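Local coordinates for hydrolase (Thermus thermophilus, PDB 1UFO), which is of unknown specific function but has the alpha/beta hydrolase fold and probably cleaves its substrate with a serine nucleophile, at residues A42-Y47 with L133-S138; A208-E213 with T220-R225. One frame throughout, in Å; residues are numbered along the deposited sequence.

How the interactions relate
Both contacts are buried, but they lie at different depths in the fold. The centre of interaction 1 lies about 8 Å from that of the chain, where the loop after helix 37-42 meets inner strand 132-135. The centre of interaction 2 lies about 15 Å from it, where strand 207-212, the last of the chain's own sheet, meets the start of helix 221-236; the second subunit continues the sheet beyond it. Y47 of interaction 1 hydrogen-bonds to A224 O on that helix, and F135 packs on M223 O. Across its segments the inner contact has no hydrogen bond, whereas the outer one joins apolar packing to a carboxylate-hydroxyl bond and a bridging water.

Interaction 1 of 2, residues A42-Y47 with L133-S138; sequences ALLPGY and LAFIGS
Y47 and F135 both set CG beside the backbone N and anti to the carbonyl carbon (chi1 -80° and -69°), which sends their side chains toward each other from opposite directions. The phenol oxygen of Y47 arrives in the plane of the F135 ring, at its edge, with OH 3.7 Å from CZ of F135. L133, also approaching Y47 head-on, brings CD1 to the edge of the tyrosine ring; this methyl lies 3.6 Å from OH and 4.1 Å from CE1 of Y47. The terminal oxygen is thus bordered by carbon from two residues of strand 132-135, L133 and F135, whose side chains point to the same side of the sheet. L44 joins from the loop by its end: its CD2 methyl comes to 4.1 Å from CZ of F135 and approaches that ring obliquely. The same leucine lays CB over one face of the Y47 ring, 3.8 Å above the plane and toward the rim, and that face is therefore covered in part by the tyrosine's own loop. A type II turn from L44 to Y47, with G46 at positive phi (81°) and a weak bond from Y47 N to L44 O, brings these two side chains round to the same strand. Helix 221-236 also borders the site: L228 and L231 touch Y47, and the hydroxyl bonds to A224 O. L27 of strand 25-30 packs on both L44 and Y47. The contact therefore ties the loop after helix 37-42 to the central sheet of an alpha/beta hydrolase. Its chemistry is apolar across the two segments, and the one polar side-chain group among the touching residues is satisfied by a helix carbonyl, which implies that the phenol can be buried here without a polar partner on the strand.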
ATOM      1  N   ALA A  42      -7.046  16.089  10.588  1.00  9.58           N
ATOM      2  CA  ALA A  42      -7.054  15.195  11.733  1.00 11.15           C
ATOM      3  C   ALA A  42      -6.936  13.716  11.323  1.00 11.24           C
ATOM      4  O   ALA A  42      -6.537  12.918  12.145  1.00 12.19           O
ATOM      5  CB  ALA A  42      -8.369  15.381  12.528  1.00 11.99           C
ATOM      6  N   LEU A  43      -7.281  13.436  10.064  1.00 10.12           N
ATOM      7  CA  LEU A  43      -7.204  12.031   9.573  1.00  9.87           C
ATOM      8  C   LEU A  43      -5.791  11.742   9.011  1.00 10.20           C
ATOM      9  O   LEU A  43      -5.595  10.612   8.454  1.00 10.45           O
ATOM     10  CB  LEU A  43      -8.288  11.863   8.458  1.00 11.08           C
ATOM     11  CG  LEU A  43      -9.754  11.911   8.986  1.00 13.58           C
ATOM     12  CD1 LEU A  43     -10.693  12.130   7.808  1.00 15.17           C
ATOM     13  CD2 LEU A  43     -10.075  10.691   9.818  1.00 16.27           C
ATOM     14  N   LEU A  44      -4.847  12.662   9.112  1.00 10.23           N
ATOM     15  CA  LEU A  44      -3.479  12.424   8.638  1.00 11.25           C
ATOM     16  C   LEU A  44      -2.504  12.447   9.840  1.00 11.36           C
ATOM     17  O   LEU A  44      -1.555  13.206   9.871  1.00 11.45           O
ATOM     18  CB  LEU A  44      -3.060  13.456   7.587  1.00 11.67           C
ATOM     19  CG  LEU A  44      -4.014  13.487   6.373  1.00 10.43           C
ATOM     20  CD1 LEU A  44      -3.710  14.630   5.443  1.00 11.97           C
ATOM     21  CD2 LEU A  44      -3.961  12.200   5.562  1.00 13.82           C
ATOM     22  N   PRO A  45      -2.746  11.589  10.810  1.00 12.87           N
ATOM     23  CA  PRO A  45      -1.842  11.569  11.972  1.00 12.87           C
ATOM     24  C   PRO A  45      -0.404  11.202  11.570  1.00 13.72           C
ATOM     25  O   PRO A  45      -0.169  10.383  10.682  1.00 13.27           O
ATOM     26  CB  PRO A  45      -2.502  10.517  12.883  1.00 14.24           C
ATOM     27  CG  PRO A  45      -3.018   9.493  11.899  1.00 13.19           C
ATOM     28  CD  PRO A  45      -3.682  10.442  10.853  1.00 13.47           C
ATOM     29  N   GLY A  46       0.566  11.830  12.254  1.00 12.79           N
ATOM     30  CA  GLY A  46       1.964  11.577  12.017  1.00 13.99           C
ATOM     31  C   GLY A  46       2.651  12.259  10.833  1.00 13.41           C
ATOM     32  O   GLY A  46       3.869  12.211  10.713  1.00 14.17           O
ATOM     33  N   TYR A  47       1.869  12.891   9.977  1.00 12.66           N
ATOM     34  CA  TYR A  47       2.423  13.479   8.782  1.00 11.02           C
ATOM     35  C   TYR A  47       3.244  14.736   9.135  1.00 10.61           C
ATOM     36  O   TYR A  47       4.372  14.827   8.683  1.00 10.65           O
ATOM     37  CB  TYR A  47       1.309  13.849   7.797  1.00 12.35           C
ATOM     38  CG  TYR A  47       0.750  12.715   6.958  1.00 10.89           C
ATOM     39  CD1 TYR A  47       0.696  12.869   5.599  1.00 10.71           C
ATOM     40  CD2 TYR A  47       0.240  11.559   7.532  1.00 10.56           C
ATOM     41  CE1 TYR A  47       0.135  11.851   4.735  1.00 11.05           C
ATOM     42  CE2 TYR A  47      -0.348  10.548   6.728  1.00 10.45           C
ATOM     43  CZ  TYR A  47      -0.378  10.739   5.333  1.00  9.02           C
ATOM     44  OH  TYR A  47      -0.943   9.776   4.536  1.00 10.12           O
ATOM     45  N   LEU A 133      -2.120  11.565  -3.177  1.00  7.61           N
ATOM     46  CA  LEU A 133      -2.807  10.471  -2.461  1.00  7.07           C
ATOM     47  C   LEU A 133      -4.301  10.698  -2.695  1.00  8.43           C
ATOM     48  O   LEU A 133      -4.845  11.758  -2.426  1.00  8.17           O
ATOM     49  CB  LEU A 133      -2.557  10.531  -0.932  1.00  7.22           C
ATOM     50  CG  LEU A 133      -1.065  10.531  -0.559  1.00  6.88           C
ATOM     51  CD1 LEU A 133      -0.996  10.592   0.988  1.00  8.71           C
ATOM     52  CD2 LEU A 133      -0.394   9.203  -0.985  1.00  8.61           C
ATOM     53  N   ALA A 134      -4.988   9.674  -3.231  1.00  6.78           N
ATOM     54  CA  ALA A 134      -6.420   9.755  -3.470  1.00  6.67           C
ATOM     55  C   ALA A 134      -7.046   8.714  -2.538  1.00  7.04           C
ATOM     56  O   ALA A 134      -7.023   7.500  -2.788  1.00  8.01           O
ATOM     57  CB  ALA A 134      -6.710   9.404  -4.983  1.00  6.72           C
ATOM     58  N   PHE A 135      -7.610   9.235  -1.426  1.00  7.30           N
ATOM     59  CA  PHE A 135      -8.206   8.369  -0.447  1.00  7.27           C
ATOM     60  C   PHE A 135      -9.709   8.220  -0.705  1.00  8.07           C
ATOM     61  O   PHE A 135     -10.369   9.187  -1.025  1.00  9.66           O
ATOM     62  CB  PHE A 135      -8.104   8.988   0.935  1.00  7.59           C
ATOM     63  CG  PHE A 135      -6.726   9.065   1.483  1.00  7.21           C
ATOM     64  CD1 PHE A 135      -5.961  10.245   1.352  1.00  7.17           C
ATOM     65  CD2 PHE A 135      -6.181   7.987   2.234  1.00  8.17           C
ATOM     66  CE1 PHE A 135      -4.710  10.352   1.950  1.00  6.09           C
ATOM     67  CE2 PHE A 135      -4.942   8.089   2.829  1.00  6.73           C
ATOM     68  CZ  PHE A 135      -4.175   9.281   2.701  1.00  6.12           C
ATOM     69  N   ILE A 136     -10.185   6.981  -0.591  1.00  7.62           N
ATOM     70  CA  ILE A 136     -11.620   6.641  -0.687  1.00  8.48           C
ATOM     71  C   ILE A 136     -12.389   7.378  -1.789  1.00  9.27           C
ATOM     72  O   ILE A 136     -13.483   7.891  -1.596  1.00  8.91           O
ATOM     73  CB  ILE A 136     -12.314   6.806   0.742  1.00  7.41           C
ATOM     74  CG1 ILE A 136     -12.405   8.293   1.179  1.00  8.63           C
ATOM     75  CG2 ILE A 136     -11.505   5.927   1.765  1.00  9.50           C
ATOM     76  CD1 ILE A 136     -13.139   8.338   2.625  1.00  7.88           C
ATOM     77  N   GLY A 137     -11.801   7.347  -2.973  1.00  8.29           N
ATOM     78  CA  GLY A 137     -12.363   8.097  -4.075  1.00  9.95           C
ATOM     79  C   GLY A 137     -12.161   7.509  -5.444  1.00 10.75           C
ATOM     80  O   GLY A 137     -11.788   6.343  -5.592  1.00 10.22           O
ATOM     81  N   SER A 138     -12.360   8.372  -6.440  1.00 10.24           N
ATOM     82  CA  SER A 138     -12.352   7.942  -7.829  1.00 10.52           C
ATOM     83  C   SER A 138     -12.129   9.114  -8.768  1.00 10.33           C
ATOM     84  O   SER A 138     -12.338  10.293  -8.372  1.00 10.07           O
ATOM     85  CB  SER A 138     -13.724   7.311  -8.092  1.00 11.69           C
ATOM     86  OG  SER A 138     -13.943   7.065  -9.485  1.00 11.66           O
TER

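Interaction 2 of 2, residues A208-E213 with T220-R225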
ATOM      1  N   ALA A 208      -0.425   3.370  -8.250  1.00  7.99           N
ATOM      2  CA  ALA A 208      -0.530   2.249  -7.311  1.00  7.11           C
ATOM      3  C   ALA A 208      -1.864   2.285  -6.567  1.00  6.38           C
ATOM      4  O   ALA A 208      -2.579   3.283  -6.576  1.00  6.45           O
ATOM      5  CB  ALA A 208       0.652   2.279  -6.262  1.00 10.35           C
ATOM      6  N   ARG A 209      -2.186   1.124  -5.975  1.00  6.97           N
ATOM      7  CA  ARG A 209      -3.404   1.046  -5.141  1.00  8.42           C
ATOM      8  C   ARG A 209      -3.127   0.350  -3.833  1.00  7.64           C
ATOM      9  O   ARG A 209      -2.235  -0.517  -3.712  1.00  9.81           O
ATOM     10  CB  ARG A 209      -4.561   0.303  -5.882  1.00 11.09           C
ATOM     11  CG  ARG A 209      -4.312  -1.142  -6.230  1.00 19.33           C
ATOM     12  CD  ARG A 209      -5.462  -1.708  -7.208  1.00 22.92           C
ATOM     13  NE  ARG A 209      -4.965  -1.953  -8.541  1.00 28.69           N
ATOM     14  CZ  ARG A 209      -4.790  -3.148  -9.136  1.00 32.89           C
ATOM     15  NH1 ARG A 209      -4.322  -3.189 -10.395  1.00 34.29           N
ATOM     16  NH2 ARG A 209      -5.086  -4.298  -8.526  1.00 35.33           N
ATOM     17  N   PHE A 210      -3.861   0.734  -2.793  1.00  6.52           N
ATOM     18  CA  PHE A 210      -3.760   0.098  -1.495  1.00  5.62           C
ATOM     19  C   PHE A 210      -5.206  -0.134  -1.098  1.00  6.73           C
ATOM     20  O   PHE A 210      -6.012   0.811  -1.091  1.00  8.60           O
ATOM     21  CB  PHE A 210      -3.108   1.014  -0.431  1.00  6.64           C
ATOM     22  CG  PHE A 210      -3.225   0.451   0.949  1.00  8.83           C
ATOM     23  CD1 PHE A 210      -2.393  -0.617   1.327  1.00  8.32           C
ATOM     24  CD2 PHE A 210      -4.184   0.961   1.847  1.00  8.38           C
ATOM     25  CE1 PHE A 210      -2.480  -1.227   2.622  1.00  9.15           C
ATOM     26  CE2 PHE A 210      -4.277   0.340   3.130  1.00  9.59           C
ATOM     27  CZ  PHE A 210      -3.423  -0.745   3.493  1.00  8.83           C
ATOM     28  N   VAL A 211      -5.541  -1.411  -0.827  1.00  6.30           N
ATOM     29  CA  VAL A 211      -6.896  -1.726  -0.424  1.00  8.70           C
ATOM     30  C   VAL A 211      -6.869  -2.424   0.925  1.00  7.31           C
ATOM     31  O   VAL A 211      -6.151  -3.437   1.117  1.00  9.70           O
ATOM     32  CB  VAL A 211      -7.624  -2.639  -1.471  1.00  8.44           C
ATOM     33  CG1 VAL A 211      -9.098  -2.910  -0.990  1.00  9.41           C
ATOM     34  CG2 VAL A 211      -7.686  -1.938  -2.846  1.00  9.72           C
ATOM     35  N   GLU A 212      -7.603  -1.872   1.878  1.00  6.31           N
ATOM     36  CA  GLU A 212      -7.715  -2.435   3.240  1.00  8.73           C
ATOM     37  C   GLU A 212      -8.998  -3.301   3.219  1.00  8.38           C
ATOM     38  O   GLU A 212     -10.118  -2.800   3.003  1.00  9.06           O
ATOM     39  CB  GLU A 212      -7.819  -1.292   4.215  1.00  8.06           C
ATOM     40  CG  GLU A 212      -7.928  -1.723   5.674  1.00 10.88           C
ATOM     41  CD  GLU A 212      -7.807  -0.544   6.613  1.00 11.02           C
ATOM     42  OE1 GLU A 212      -8.302  -0.653   7.739  1.00 16.20           O
ATOM     43  OE2 GLU A 212      -7.288   0.482   6.189  1.00 14.03           O
ATOM     44  N   GLU A 213      -8.824  -4.596   3.484  1.00 10.19           N
ATOM     45  CA  GLU A 213      -9.967  -5.512   3.392  1.00 11.27           C
ATOM     46  C   GLU A 213     -10.891  -5.247   4.581  1.00 10.84           C
ATOM     47  O   GLU A 213     -10.429  -5.225   5.744  1.00 11.65           O
ATOM     48  CB  GLU A 213      -9.429  -6.924   3.455  1.00 12.09           C
ATOM     49  CG  GLU A 213     -10.352  -7.874   2.781  1.00 16.92           C
ATOM     50  CD  GLU A 213     -10.459  -7.678   1.261  1.00 18.43           C
ATOM     51  OE1 GLU A 213      -9.590  -7.068   0.534  1.00 16.84           O
ATOM     52  OE2 GLU A 213     -11.434  -8.258   0.748  1.00 19.83           O
ATOM     53  N   THR A 220      -8.827   5.456   7.058  1.00  9.00           N
ATOM     54  CA  THR A 220      -8.360   4.736   8.273  1.00 11.20           C
ATOM     55  C   THR A 220      -6.928   5.061   8.625  1.00 12.81           C
ATOM     56  O   THR A 220      -6.127   5.486   7.776  1.00 11.10           O
ATOM     57  CB  THR A 220      -8.391   3.195   8.096  1.00 13.57           C
ATOM     58  OG1 THR A 220      -7.439   2.848   7.069  1.00 11.84           O
ATOM     59  CG2 THR A 220      -9.745   2.750   7.661  1.00 14.30           C
ATOM     60  N   PRO A 221      -6.538   4.820   9.860  1.00 13.12           N
ATOM     61  CA  PRO A 221      -5.162   5.104  10.261  1.00 13.46           C
ATOM     62  C   PRO A 221      -4.196   4.266   9.441  1.00 13.55           C
ATOM     63  O   PRO A 221      -3.123   4.781   9.134  1.00 12.32           O
ATOM     64  CB  PRO A 221      -5.080   4.686  11.727  1.00 16.32           C
ATOM     65  CG  PRO A 221      -6.564   4.996  12.250  1.00 17.74           C
ATOM     66  CD  PRO A 221      -7.403   4.430  11.011  1.00 14.98           C
ATOM     67  N   LEU A 222      -4.552   3.028   9.089  1.00 12.23           N
ATOM     68  CA  LEU A 222      -3.615   2.221   8.263  1.00 11.79           C
ATOM     69  C   LEU A 222      -3.442   2.870   6.852  1.00 11.30           C
ATOM     70  O   LEU A 222      -2.331   2.949   6.331  1.00 10.44           O
ATOM     71  CB  LEU A 222      -4.106   0.775   8.100  1.00 13.14           C
ATOM     72  CG  LEU A 222      -3.171  -0.092   7.243  1.00 12.92           C
ATOM     73  CD1 LEU A 222      -1.717  -0.182   7.766  1.00 13.51           C
ATOM     74  CD2 LEU A 222      -3.762  -1.513   7.158  1.00 13.39           C
HETATM   75  N   MSE A 223      -4.536   3.332   6.242  1.00  9.19           N
HETATM   76  CA  MSE A 223      -4.419   4.049   4.971  1.00  8.66           C
HETATM   77  C   MSE A 223      -3.521   5.267   5.149  1.00  8.98           C
HETATM   78  O   MSE A 223      -2.693   5.536   4.313  1.00  8.20           O
HETATM   79  CB  MSE A 223      -5.822   4.504   4.524  1.00  8.23           C
HETATM   80  CG  MSE A 223      -6.717   3.411   3.905  1.00  7.25           C
HETATM   81 SE   MSE A 223      -8.420   4.181   3.556  1.00 10.56          SE
HETATM   82  CE  MSE A 223      -9.487   2.517   3.666  1.00  7.41           C
ATOM     83  N   ALA A 224      -3.680   6.018   6.230  1.00  8.95           N
ATOM     84  CA  ALA A 224      -2.836   7.193   6.354  1.00  8.50           C
ATOM     85  C   ALA A 224      -1.392   6.834   6.419  1.00  8.56           C
ATOM     86  O   ALA A 224      -0.558   7.504   5.844  1.00  9.03           O
ATOM     87  CB  ALA A 224      -3.275   7.978   7.622  1.00  9.79           C
ATOM     88  N   ARG A 225      -1.060   5.780   7.190  1.00  9.86           N
ATOM     89  CA  ARG A 225       0.316   5.354   7.349  1.00 10.80           C
ATOM     90  C   ARG A 225       0.921   4.883   6.000  1.00  9.88           C
ATOM     91  O   ARG A 225       2.058   5.240   5.665  1.00  9.55           O
ATOM     92  CB  ARG A 225       0.364   4.237   8.419  1.00 12.35           C
ATOM     93  CG  ARG A 225       1.830   3.704   8.716  1.00 18.84           C
ATOM     94  CD  ARG A 225       2.610   4.848   9.326  1.00 22.64           C
ATOM     95  NE  ARG A 225       3.859   4.577  10.097  1.00 25.05           N
ATOM     96  CZ  ARG A 225       3.949   4.275  11.409  1.00 21.88           C
ATOM     97  NH1 ARG A 225       5.158   4.126  11.904  1.00 26.77           N
ATOM     98  NH2 ARG A 225       2.908   4.109  12.226  1.00 23.90           N
TER
HETATM   99  O   HOH W   1      -6.718   0.992   9.772  1.00 19.00           O
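F210, on strand 207-212, meets the helix with the edge of its ring: CZ lies 3.8 Å from CD2 of L222, and CE2 is 4.0 Å from CG of selenomethionine M223. Both carbons lie near the ring plane, and the L222 side chain crosses F210 at about a right angle. V211 turns its side chain away, to helix 188-198. E212 returns to the helix, its chain extended from a CG anti to the backbone N (chi1 -179°), which carries the carboxylate to the N-cap. There T220 OG1 donates a short 2.5 Å bond to the syn lone pair of E212 OE2 and accepts from M223 N, 3.1 Å away and nearly straight at 167°, a capping bond. The other oxygen, E212 OE1, takes a bond from a water that accepts from L222 N, so direct and water-mediated links both hold the carboxylate. L222 CB and M223 CG also border OE2. With a valine in place of T220, E212 OE2 would probably lose its hydroxyl donor and M223 N its cap, leaving the carboxylate freer to turn. On its edge the strand pairs antiparallel with a strand of the second subunit, and E213, next along the chain, forms a salt bridge with R209 of that subunit. The contact thus joins the last strand of this hydrolase chain to its C-terminal helix, and a hydroxyl, a water and the start of a helix around the E212 carboxylate probably favour its negative charge.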